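Local coordinates for protein Amuc_1100 (Akkermansia muciniphila, PDB 6KNY), which is of unknown function but belongs to the membrane, where a transmembrane helix, absent from this construct, probably holds its folded domain, at residues T68-F73 and Q115-L120; L120-K125 and L273-Q278; K144-Q149 and P174-F179; N204-R209 and V267-N272. All blocks are in the same frame, centred on the assembly; numbering follows the deposited sequence.

Contact 1: residues T68-F73 and Q115-L120; sequences TTPTAF and QAASTL
With chi1 at 170°, Phe73 sets CG anti to its backbone N and carries its ring toward helix 117-134; Leu120 points its CB toward the ring, and chi1 -66° puts its CG anti to the carbonyl carbon. The two side chains cross obliquely, with Phe73 CE1 3.6 Å from Leu120 CB. The same CE1 lies 3.5 Å from Leu120 O, so this corner of the ring also touches helix backbone, and Phe104 meets this ring edge-to-face. Ala117 carries the other half of the contact. Its methyl presses on main chain, CB standing 3.3 Å from Thr68 O, and Pro70 CD adds a looser touch at 4.3 Å from Ala117 CB. Thr68 comes over the start of the facing helix, with OG1 3.8 Å from Ser118 CA. No hydrogen bond joins the segments; instead, Thr68 OG1 and Ser118 OG both bond to the carbonyl of Val66, which ties the two together through a third residue. Thr69 faces away and serves its own helix: Ala72 N donates to Thr69 OG1 at 3.1 Å, with an N-H...O angle of 157°. The whole is a junction of the first turns of two helices, 70-91 and 117-134, one of them opened by a threonine N-cap.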
# COMPACT_ATOMS: atom_id res chain seq x y z
N THR A 68 5.38 13.73 -12.26
CA THR A 68 5.60 13.90 -10.83
C THR A 68 7.05 14.29 -10.62
O THR A 68 7.96 13.63 -11.15
CB THR A 68 5.25 12.59 -10.09
OG1 THR A 68 3.94 12.13 -10.50
CG2 THR A 68 5.26 12.80 -8.58
N THR A 69 7.29 15.37 -9.88
CA THR A 69 8.68 15.66 -9.55
C THR A 69 9.07 14.95 -8.26
O THR A 69 8.22 14.57 -7.45
CB THR A 69 8.89 17.17 -9.39
OG1 THR A 69 8.27 17.62 -8.18
CG2 THR A 69 8.35 17.98 -10.61
N PRO A 70 10.38 14.77 -8.03
CA PRO A 70 10.82 14.18 -6.76
C PRO A 70 10.38 14.93 -5.53
O PRO A 70 10.01 14.30 -4.53
CB PRO A 70 12.35 14.19 -6.91
CG PRO A 70 12.56 14.02 -8.35
CD PRO A 70 11.49 14.88 -9.00
N THR A 71 10.40 16.27 -5.53
CA THR A 71 9.97 16.96 -4.31
C THR A 71 8.46 16.91 -4.14
O THR A 71 7.98 16.82 -3.01
CB THR A 71 10.50 18.39 -4.28
OG1 THR A 71 9.61 19.26 -4.99
CG2 THR A 71 11.88 18.47 -4.91
N ALA A 72 7.70 16.90 -5.25
CA ALA A 72 6.25 16.68 -5.17
C ALA A 72 5.92 15.31 -4.59
O ALA A 72 4.99 15.17 -3.78
CB ALA A 72 5.60 16.85 -6.54
N PHE A 73 6.65 14.27 -5.00
CA PHE A 73 6.49 12.97 -4.35
C PHE A 73 6.76 13.07 -2.85
O PHE A 73 5.94 12.65 -2.03
CB PHE A 73 7.41 11.93 -4.97
CG PHE A 73 7.46 10.64 -4.17
CD1 PHE A 73 6.44 9.70 -4.30
CD2 PHE A 73 8.49 10.41 -3.27
CE1 PHE A 73 6.47 8.52 -3.55
CE2 PHE A 73 8.52 9.23 -2.52
CZ PHE A 73 7.51 8.29 -2.67
N GLN A 115 13.66 9.90 -12.66
CA GLN A 115 13.06 8.86 -13.49
C GLN A 115 12.05 8.01 -12.72
O GLN A 115 11.12 7.47 -13.32
CB GLN A 115 14.16 7.96 -14.06
CG GLN A 115 15.21 8.71 -14.88
CD GLN A 115 16.32 9.33 -14.02
OE1 GLN A 115 16.11 9.71 -12.87
NE2 GLN A 115 17.51 9.45 -14.61
N ALA A 116 12.15 7.94 -11.39
CA ALA A 116 11.32 7.03 -10.61
C ALA A 116 10.08 7.69 -10.00
O ALA A 116 9.17 6.96 -9.59
CB ALA A 116 12.15 6.40 -9.48
N ALA A 117 10.03 9.03 -9.95
CA ALA A 117 9.06 9.73 -9.11
C ALA A 117 7.62 9.35 -9.46
O ALA A 117 6.76 9.25 -8.57
CB ALA A 117 9.23 11.24 -9.22
N SER A 118 7.34 9.18 -10.74
CA SER A 118 5.96 8.97 -11.18
C SER A 118 5.48 7.56 -10.85
O SER A 118 4.33 7.36 -10.42
CB SER A 118 5.88 9.24 -12.68
OG SER A 118 4.63 8.84 -13.22
N THR A 119 6.34 6.56 -11.05
CA THR A 119 6.04 5.20 -10.63
C THR A 119 5.83 5.11 -9.12
O THR A 119 4.85 4.53 -8.64
CB THR A 119 7.17 4.28 -11.12
OG1 THR A 119 7.28 4.42 -12.55
CG2 THR A 119 6.91 2.81 -10.75
N LEU A 120 6.72 5.75 -8.35
CA LEU A 120 6.56 5.80 -6.89
C LEU A 120 5.26 6.49 -6.46
O LEU A 120 4.69 6.14 -5.41
CB LEU A 120 7.75 6.51 -6.27
CG LEU A 120 9.07 5.76 -6.41
CD1 LEU A 120 10.23 6.63 -5.96
CD2 LEU A 120 9.02 4.47 -5.61

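Contact 2: residues L120-K125 and L273-Q278; sequences LGFELK and LVHFNQ
Aromatic contact dominates here, where helix 120-125 passes over strand 273-276 with axes 10.4 Å apart. Phe122 and His275 both hold CG anti to the backbone N, which sends each ring across the gap. They form a T-shaped pair with centroids of the Phe122 and His275 rings 4.7 Å apart and planes at 76°. His275 provides the edge: its CD2 stands 3.5 Å above the plane of the Phe122 ring, over the ring centre.

Apolar packing adds Leu273, which reaches Phe122 tip to tip, CD2 to CE2 at 3.5 Å. The same Leu273 CD2 lies 4.1 Å from Glu123 CA, so the methyl sits against the helix beside the phenyl ring. Met173 on strand 170-181 touches Phe122, Glu123 and His275 and continues this packing in the sheet.

Polar bonds fix the imidazole but do not cross between the segments. His275 ND1 donates to Asn277 OD1 at 2.8 Å, with an N-H...O angle of 147°; the acceptor lies close to the imidazole plane. Asn277 ND2 is bonded to Ala168 O and Thr171 OG1, which supports that orientation of the amide, and His275 NE2 is bonded to the carbonyl of Ser63. Glu123, buried, directs its OE1 to a salt bridge with Arg147.

Both imidazole nitrogens thus face carbonyl-type acceptors, an environment that could favour the doubly protonated, cationic form of His275 and make its CD2-H edge more electropositive where it meets the phenyl face.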
# COMPACT_ATOMS: atom_id res chain seq x y z
N LEU A 120 6.72 5.75 -8.35
CA LEU A 120 6.56 5.80 -6.89
C LEU A 120 5.26 6.49 -6.46
O LEU A 120 4.69 6.14 -5.41
CB LEU A 120 7.75 6.51 -6.27
CG LEU A 120 9.07 5.76 -6.41
CD1 LEU A 120 10.23 6.63 -5.96
CD2 LEU A 120 9.02 4.47 -5.61
N GLY A 121 4.81 7.49 -7.22
CA GLY A 121 3.58 8.18 -6.83
C GLY A 121 2.36 7.30 -6.98
O GLY A 121 1.43 7.36 -6.17
N PHE A 122 2.34 6.46 -8.02
CA PHE A 122 1.30 5.45 -8.14
C PHE A 122 1.34 4.51 -6.94
O PHE A 122 0.32 4.25 -6.31
CB PHE A 122 1.46 4.65 -9.44
CG PHE A 122 0.67 3.38 -9.46
CD1 PHE A 122 -0.69 3.40 -9.77
CD2 PHE A 122 1.26 2.16 -9.14
CE1 PHE A 122 -1.44 2.22 -9.77
CE2 PHE A 122 0.52 0.99 -9.16
CZ PHE A 122 -0.81 1.01 -9.47
N GLU A 123 2.53 4.00 -6.62
CA GLU A 123 2.66 3.04 -5.52
C GLU A 123 2.30 3.68 -4.18
O GLU A 123 1.61 3.08 -3.36
CB GLU A 123 4.08 2.47 -5.47
CG GLU A 123 4.16 1.27 -4.57
CD GLU A 123 5.52 0.60 -4.58
OE1 GLU A 123 6.53 1.29 -4.84
OE2 GLU A 123 5.57 -0.61 -4.29
N LEU A 124 2.75 4.92 -3.96
CA LEU A 124 2.40 5.63 -2.74
C LEU A 124 0.90 5.86 -2.63
O LEU A 124 0.31 5.70 -1.56
CB LEU A 124 3.17 6.95 -2.69
CG LEU A 124 2.78 7.96 -1.60
CD1 LEU A 124 2.77 7.32 -0.21
CD2 LEU A 124 3.69 9.20 -1.65
N LYS A 125 0.25 6.26 -3.73
CA LYS A 125 -1.19 6.51 -3.66
C LYS A 125 -1.96 5.23 -3.36
O LYS A 125 -2.91 5.24 -2.58
CB LYS A 125 -1.72 7.15 -4.95
CG LYS A 125 -1.36 8.63 -5.07
CD LYS A 125 -2.56 9.60 -4.88
CE LYS A 125 -2.28 11.07 -5.26
NZ LYS A 125 -2.59 12.09 -4.20
N LEU A 273 1.06 -5.44 -5.50
CA LEU A 273 0.24 -4.44 -6.16
C LEU A 273 0.42 -4.60 -7.67
O LEU A 273 1.55 -4.59 -8.17
CB LEU A 273 0.65 -3.04 -5.71
CG LEU A 273 0.06 -1.82 -6.44
CD1 LEU A 273 -1.46 -1.76 -6.24
CD2 LEU A 273 0.78 -0.52 -5.99
N VAL A 274 -0.68 -4.73 -8.40
CA VAL A 274 -0.61 -5.00 -9.83
C VAL A 274 -0.69 -3.67 -10.58
O VAL A 274 -1.73 -3.00 -10.54
CB VAL A 274 -1.72 -5.97 -10.25
CG1 VAL A 274 -1.71 -6.21 -11.76
CG2 VAL A 274 -1.58 -7.30 -9.47
N HIS A 275 0.41 -3.27 -11.23
CA HIS A 275 0.38 -2.09 -12.09
C HIS A 275 0.17 -2.53 -13.54
O HIS A 275 1.03 -3.19 -14.13
CB HIS A 275 1.67 -1.26 -12.00
CG HIS A 275 1.61 -0.04 -12.87
ND1 HIS A 275 2.16 0.01 -14.13
CD2 HIS A 275 0.98 1.15 -12.69
CE1 HIS A 275 1.91 1.19 -14.68
NE2 HIS A 275 1.21 1.90 -13.82
N PHE A 276 -0.96 -2.12 -14.12
CA PHE A 276 -1.27 -2.41 -15.52
C PHE A 276 -0.51 -1.44 -16.43
O PHE A 276 -0.58 -0.22 -16.24
CB PHE A 276 -2.78 -2.32 -15.76
CG PHE A 276 -3.53 -3.38 -15.02
CD1 PHE A 276 -3.70 -4.64 -15.57
CD2 PHE A 276 -4.03 -3.13 -13.75
CE1 PHE A 276 -4.36 -5.65 -14.86
CE2 PHE A 276 -4.68 -4.13 -13.03
CZ PHE A 276 -4.85 -5.39 -13.59
N ASN A 277 0.22 -1.99 -17.40
CA ASN A 277 1.23 -1.21 -18.10
C ASN A 277 0.72 -0.60 -19.40
O ASN A 277 1.00 0.57 -19.67
CB ASN A 277 2.46 -2.08 -18.36
CG ASN A 277 3.27 -2.32 -17.10
OD1 ASN A 277 3.24 -1.50 -16.17
ND2 ASN A 277 3.98 -3.46 -17.05
N GLN A 278 0.01 -1.36 -20.21
CA GLN A 278 -0.39 -0.83 -21.51
C GLN A 278 -1.73 -1.45 -21.92
O GLN A 278 -1.84 -2.08 -22.98
CB GLN A 278 0.72 -1.06 -22.56
CG GLN A 278 0.97 -2.51 -22.98
CD GLN A 278 2.17 -3.15 -22.30
OE1 GLN A 278 3.03 -2.47 -21.74
NE2 GLN A 278 2.23 -4.48 -22.35

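Contact 3: residues K144-Q149 and P174-F179; sequences KVYRPQ and PLEIAF
Four main-chain hydrogen bonds join strands 144-146 and 174-179, grouped in two antiparallel hydrogen-bonded pairs. In the first, Lys144 N donates to Ala178 O at 3.2 Å, approaching 29° out of the carbonyl plane, while Ala178 N reaches a lone pair of Lys144 O at 3.0 Å. The second is tighter: Tyr146 N to Glu176 O measures 2.9 Å with a nearly straight N-H...O angle of 175°, and Glu176 N meets Tyr146 O at 2.8 Å, almost along the C=O axis. Lys144 O also takes a CA-H...O contact from Ile177 CA at 3.4 Å. Between these pairs, Val145 faces Ile177 in a non-hydrogen-bonded pair; the amides of Leu175, Ile177 and Phe179 belong to the other edge, where they bond with strand 265-276.

Side-chain charges are shared more loosely. Lys144, extended beyond CG, crosses Glu176 obliquely and makes a weak salt bridge, NZ to OE1 at 3.3 Å; its stronger partner is Gln268 OE1. The other carboxylate oxygen, Glu176 OE2, lies 3.6 Å from Tyr146 CD2, the ring and carboxylate running side by side with planes 75° apart. Arg147, bent at chi3, leads its guanidinium away: NH1 forms a salt bridge with Glu153, and NE donates to Gly103 O. Past the strand end, Pro148 CG rests on Pro174 CG at 4.0 Å.

On the opposite face from Lys144 and Glu176, Ile177 meets Leu130 of helix 117-134: an antiparallel pair within a mixed beta sheet whose face carrying Val145 and Ile177 is covered by that helix, seen here at an inner strand.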
# COMPACT_ATOMS: atom_id res chain seq x y z
N LYS A 144 4.28 -2.92 10.83
CA LYS A 144 5.27 -2.61 9.80
C LYS A 144 4.56 -2.44 8.46
O LYS A 144 3.56 -3.10 8.18
CB LYS A 144 6.36 -3.69 9.75
CG LYS A 144 6.16 -4.87 8.84
CD LYS A 144 7.45 -5.73 8.84
CE LYS A 144 7.35 -6.98 7.94
NZ LYS A 144 8.32 -8.08 8.31
N VAL A 145 5.06 -1.49 7.67
CA VAL A 145 4.77 -1.41 6.24
C VAL A 145 6.12 -1.43 5.56
O VAL A 145 6.88 -0.45 5.63
CB VAL A 145 3.97 -0.15 5.85
CG1 VAL A 145 3.68 -0.17 4.35
CG2 VAL A 145 2.68 -0.07 6.67
N TYR A 146 6.45 -2.54 4.91
CA TYR A 146 7.77 -2.74 4.34
C TYR A 146 7.63 -2.89 2.83
O TYR A 146 6.85 -3.72 2.36
CB TYR A 146 8.43 -3.98 4.94
CG TYR A 146 9.59 -4.47 4.12
CD1 TYR A 146 10.78 -3.76 4.08
CD2 TYR A 146 9.49 -5.63 3.37
CE1 TYR A 146 11.85 -4.20 3.31
CE2 TYR A 146 10.55 -6.08 2.60
CZ TYR A 146 11.72 -5.36 2.58
OH TYR A 146 12.77 -5.80 1.83
N ARG A 147 8.39 -2.08 2.10
CA ARG A 147 8.24 -1.97 0.65
C ARG A 147 9.61 -2.07 -0.01
O ARG A 147 10.39 -1.11 0.02
CB ARG A 147 7.56 -0.65 0.29
CG ARG A 147 7.47 -0.35 -1.21
CD ARG A 147 7.45 1.19 -1.45
NE ARG A 147 8.79 1.76 -1.30
CZ ARG A 147 9.63 1.96 -2.31
NH1 ARG A 147 9.26 1.70 -3.56
NH2 ARG A 147 10.84 2.45 -2.06
N PRO A 148 9.94 -3.22 -0.62
CA PRO A 148 11.20 -3.32 -1.38
C PRO A 148 11.24 -2.31 -2.51
O PRO A 148 10.22 -1.96 -3.11
CB PRO A 148 11.18 -4.76 -1.92
CG PRO A 148 10.25 -5.53 -0.99
CD PRO A 148 9.24 -4.51 -0.48
N GLN A 149 12.44 -1.82 -2.81
CA GLN A 149 12.59 -0.87 -3.91
C GLN A 149 12.35 -1.56 -5.24
O GLN A 149 12.72 -2.73 -5.42
CB GLN A 149 13.99 -0.24 -3.92
CG GLN A 149 14.25 0.66 -2.72
CD GLN A 149 15.67 1.18 -2.68
OE1 GLN A 149 16.38 1.16 -3.69
NE2 GLN A 149 16.11 1.61 -1.50
N PRO A 174 5.98 -5.30 -4.92
CA PRO A 174 5.86 -6.03 -3.65
C PRO A 174 5.75 -5.10 -2.45
O PRO A 174 6.29 -3.99 -2.45
CB PRO A 174 7.15 -6.85 -3.59
CG PRO A 174 8.14 -5.99 -4.33
CD PRO A 174 7.36 -5.32 -5.44
N LEU A 175 5.01 -5.57 -1.44
CA LEU A 175 5.08 -4.98 -0.11
C LEU A 175 4.59 -5.98 0.92
O LEU A 175 3.92 -6.97 0.60
CB LEU A 175 4.26 -3.69 -0.02
CG LEU A 175 2.75 -3.84 -0.19
CD1 LEU A 175 2.05 -2.85 0.76
CD2 LEU A 175 2.37 -3.56 -1.67
N GLU A 176 4.92 -5.69 2.18
CA GLU A 176 4.48 -6.50 3.31
C GLU A 176 3.85 -5.57 4.33
O GLU A 176 4.37 -4.48 4.59
CB GLU A 176 5.65 -7.23 4.00
CG GLU A 176 6.53 -8.07 3.10
CD GLU A 176 7.67 -8.71 3.91
OE1 GLU A 176 7.57 -8.76 5.16
OE2 GLU A 176 8.67 -9.15 3.29
N ILE A 177 2.76 -6.01 4.94
CA ILE A 177 2.15 -5.28 6.03
C ILE A 177 1.95 -6.23 7.21
O ILE A 177 1.50 -7.37 7.03
CB ILE A 177 0.81 -4.63 5.62
CG1 ILE A 177 1.02 -3.77 4.37
CG2 ILE A 177 0.24 -3.82 6.77
CD1 ILE A 177 -0.20 -2.96 3.97
N ALA A 178 2.32 -5.77 8.40
CA ALA A 178 2.09 -6.50 9.63
C ALA A 178 1.21 -5.63 10.51
O ALA A 178 1.44 -4.42 10.63
CB ALA A 178 3.42 -6.82 10.33
N PHE A 179 0.18 -6.24 11.10
CA PHE A 179 -0.70 -5.53 12.01
C PHE A 179 -1.25 -6.53 13.00
O PHE A 179 -1.00 -7.74 12.89
CB PHE A 179 -1.84 -4.80 11.28
CG PHE A 179 -2.62 -5.68 10.34
CD1 PHE A 179 -3.67 -6.47 10.80
CD2 PHE A 179 -2.32 -5.71 8.99
CE1 PHE A 179 -4.40 -7.27 9.92
CE2 PHE A 179 -3.04 -6.50 8.10
CZ PHE A 179 -4.08 -7.29 8.57

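Contact 4: residues N204-R209 and V267-N272; sequences NSIRIR and VQVSLN
Main-chain hydrogen bonding sets the register. Arg207 N gives to Gln268 O at 2.8 Å, nearly along the C=O axis, and Gln268 N returns to Arg207 O at 2.9 Å. One pair further on, the pattern is distorted: Ser270 N reaches Ser205 O at 2.8 Å, but Ser270 O receives two donors. Asn204 N approaches it at 2.8 Å, though bent (N-H...O 136°) and above the carbonyl plane, and Ser205 N makes a weak bond to Ser270 O at 3.3 Å.

Polar side chains reinforce this end. Asn204, its CG anti to the backbone N, brings ND2 to Ser270 OG for a weak bond of 3.3 Å; the serine has a second conformer, so this bond need not be permanent. Gln268, on the same face, has its OE1 satisfied from strand 141-146, by Lys144.

Apolar contacts occupy the reverse face. Ile206 crosses both valines obliquely, with CD1 3.8 Å from Val267 CG1 and its CG1 4.0 Å from Val269 CB. Beyond them lies helix 183-194, where Val186 touches Val267, Ile193 touches Val269 and Met190 touches Ile208.

Two consecutive residues, Asn204 and Ser205, set against the single Ser270 make a classic beta bulge, placed at the corner the chain turns at Asn204, within strand 201-210, an outermost strand of the mixed sheet, antiparallel to its neighbour 265-276.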
# COMPACT_ATOMS: atom_id res chain seq x y z
N ASN A 204 0.32 -12.66 -2.09
CA ASN A 204 1.38 -13.64 -2.30
C ASN A 204 1.42 -14.65 -1.16
O ASN A 204 1.51 -15.86 -1.40
CB ASN A 204 2.72 -12.92 -2.43
CG ASN A 204 3.86 -13.88 -2.64
OD1 ASN A 204 3.85 -14.69 -3.57
ND2 ASN A 204 4.85 -13.79 -1.76
N SER A 205 1.34 -14.19 0.09
CA SER A 205 1.35 -15.10 1.22
C SER A 205 0.82 -14.36 2.43
O SER A 205 0.77 -13.12 2.44
CB SER A 205 2.76 -15.66 1.50
OG SER A 205 3.62 -14.66 1.98
N ILE A 206 0.41 -15.11 3.46
CA ILE A 206 -0.10 -14.52 4.69
C ILE A 206 0.22 -15.45 5.85
O ILE A 206 0.23 -16.67 5.70
CB ILE A 206 -1.62 -14.23 4.60
CG1 ILE A 206 -2.08 -13.47 5.87
CG2 ILE A 206 -2.43 -15.53 4.39
CD1 ILE A 206 -3.45 -12.83 5.72
N ARG A 207 0.53 -14.86 7.01
CA ARG A 207 0.63 -15.58 8.27
C ARG A 207 -0.33 -14.94 9.26
O ARG A 207 -0.37 -13.70 9.38
CB ARG A 207 2.07 -15.60 8.82
CG ARG A 207 2.29 -16.59 10.01
CD ARG A 207 3.76 -16.66 10.51
NE ARG A 207 4.76 -16.72 9.43
CZ ARG A 207 5.72 -17.64 9.34
NH1 ARG A 207 6.57 -17.62 8.32
NH2 ARG A 207 5.83 -18.58 10.26
N ILE A 208 -1.12 -15.78 9.93
CA ILE A 208 -2.08 -15.38 10.96
C ILE A 208 -1.75 -16.18 12.21
O ILE A 208 -1.66 -17.42 12.15
CB ILE A 208 -3.53 -15.64 10.51
CG1 ILE A 208 -3.79 -15.01 9.12
CG2 ILE A 208 -4.53 -15.10 11.53
CD1 ILE A 208 -5.13 -15.39 8.52
N ARG A 209 -1.58 -15.50 13.34
CA ARG A 209 -1.09 -16.16 14.54
C ARG A 209 -1.81 -15.62 15.77
O ARG A 209 -1.84 -14.40 15.98
CB ARG A 209 0.43 -15.96 14.67
CG ARG A 209 1.06 -16.69 15.83
CD ARG A 209 2.29 -17.47 15.38
NE ARG A 209 2.37 -18.78 16.02
CZ ARG A 209 3.10 -19.79 15.55
NH1 ARG A 209 3.80 -19.62 14.44
NH2 ARG A 209 3.13 -20.95 16.18
N VAL A 267 -1.13 -10.55 12.17
CA VAL A 267 -1.15 -10.80 10.75
C VAL A 267 0.02 -10.18 10.04
O VAL A 267 0.36 -9.07 10.27
CB VAL A 267 -2.40 -10.25 10.07
CG1 VAL A 267 -2.40 -10.55 8.59
CG2 VAL A 267 -3.64 -10.81 10.69
N GLN A 268 0.59 -10.93 9.13
CA GLN A 268 1.63 -10.48 8.28
C GLN A 268 1.32 -11.00 6.90
O GLN A 268 1.22 -12.18 6.68
CB GLN A 268 3.00 -10.90 8.73
CG GLN A 268 4.03 -10.10 7.99
CD GLN A 268 5.42 -10.25 8.54
OE1 GLN A 268 5.85 -9.51 9.43
NE2 GLN A 268 6.15 -11.22 8.02
N VAL A 269 1.11 -10.07 5.99
CA VAL A 269 0.77 -10.40 4.63
C VAL A 269 1.72 -9.81 3.59
O VAL A 269 2.16 -8.70 3.73
CB VAL A 269 -0.69 -10.01 4.31
CG1 VAL A 269 -0.90 -8.53 4.48
CG2 VAL A 269 -1.05 -10.40 2.91
N SER A 270 2.02 -10.66 2.62
CA SER A 270 2.87 -10.29 1.49
C SER A 270 1.96 -10.02 0.30
O SER A 270 1.17 -10.89 -0.09
CB SER A 270 3.86 -11.42 1.18
OG SER A 270 4.73 -11.08 0.13
N LEU A 271 2.07 -8.83 -0.28
CA LEU A 271 1.18 -8.42 -1.35
C LEU A 271 1.98 -8.08 -2.60
O LEU A 271 3.16 -7.70 -2.52
CB LEU A 271 0.36 -7.21 -0.92
CG LEU A 271 -0.50 -7.45 0.34
CD1 LEU A 271 -0.93 -6.13 0.94
CD2 LEU A 271 -1.72 -8.30 0.02
N ASN A 272 1.35 -8.26 -3.75
CA ASN A 272 1.82 -7.68 -5.00
C ASN A 272 0.74 -6.73 -5.49
O ASN A 272 -0.38 -7.16 -5.80
CB ASN A 272 2.14 -8.75 -6.04
CG ASN A 272 3.40 -9.55 -5.69
OD1 ASN A 272 4.52 -9.08 -5.85
ND2 ASN A 272 3.20 -10.77 -5.24

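Contacts 1 to 4 run from the helical layer to the far edge of the sheet. Contacts 1 and 2 share Leu120 and helix 117-134, with centres about 12 Å apart, and Phe73 packs on Leu124 between them. Contact 2 carries that helix onto strand 265-276, which contact 4 also uses. Contacts 3 and 4, about 10 Å apart, are joined by backbone bonds between neighbouring strands 170-181 and 265-276. The Glu123-Arg147 salt bridge links contacts 2 and 3. Along the chain, contact 1 closes first; contacts 3 and 4 follow in series, nested within the loop closed by contact 2. The C-terminal strand thus lies inside the sheet and binds early and late parts of the chain into one domain.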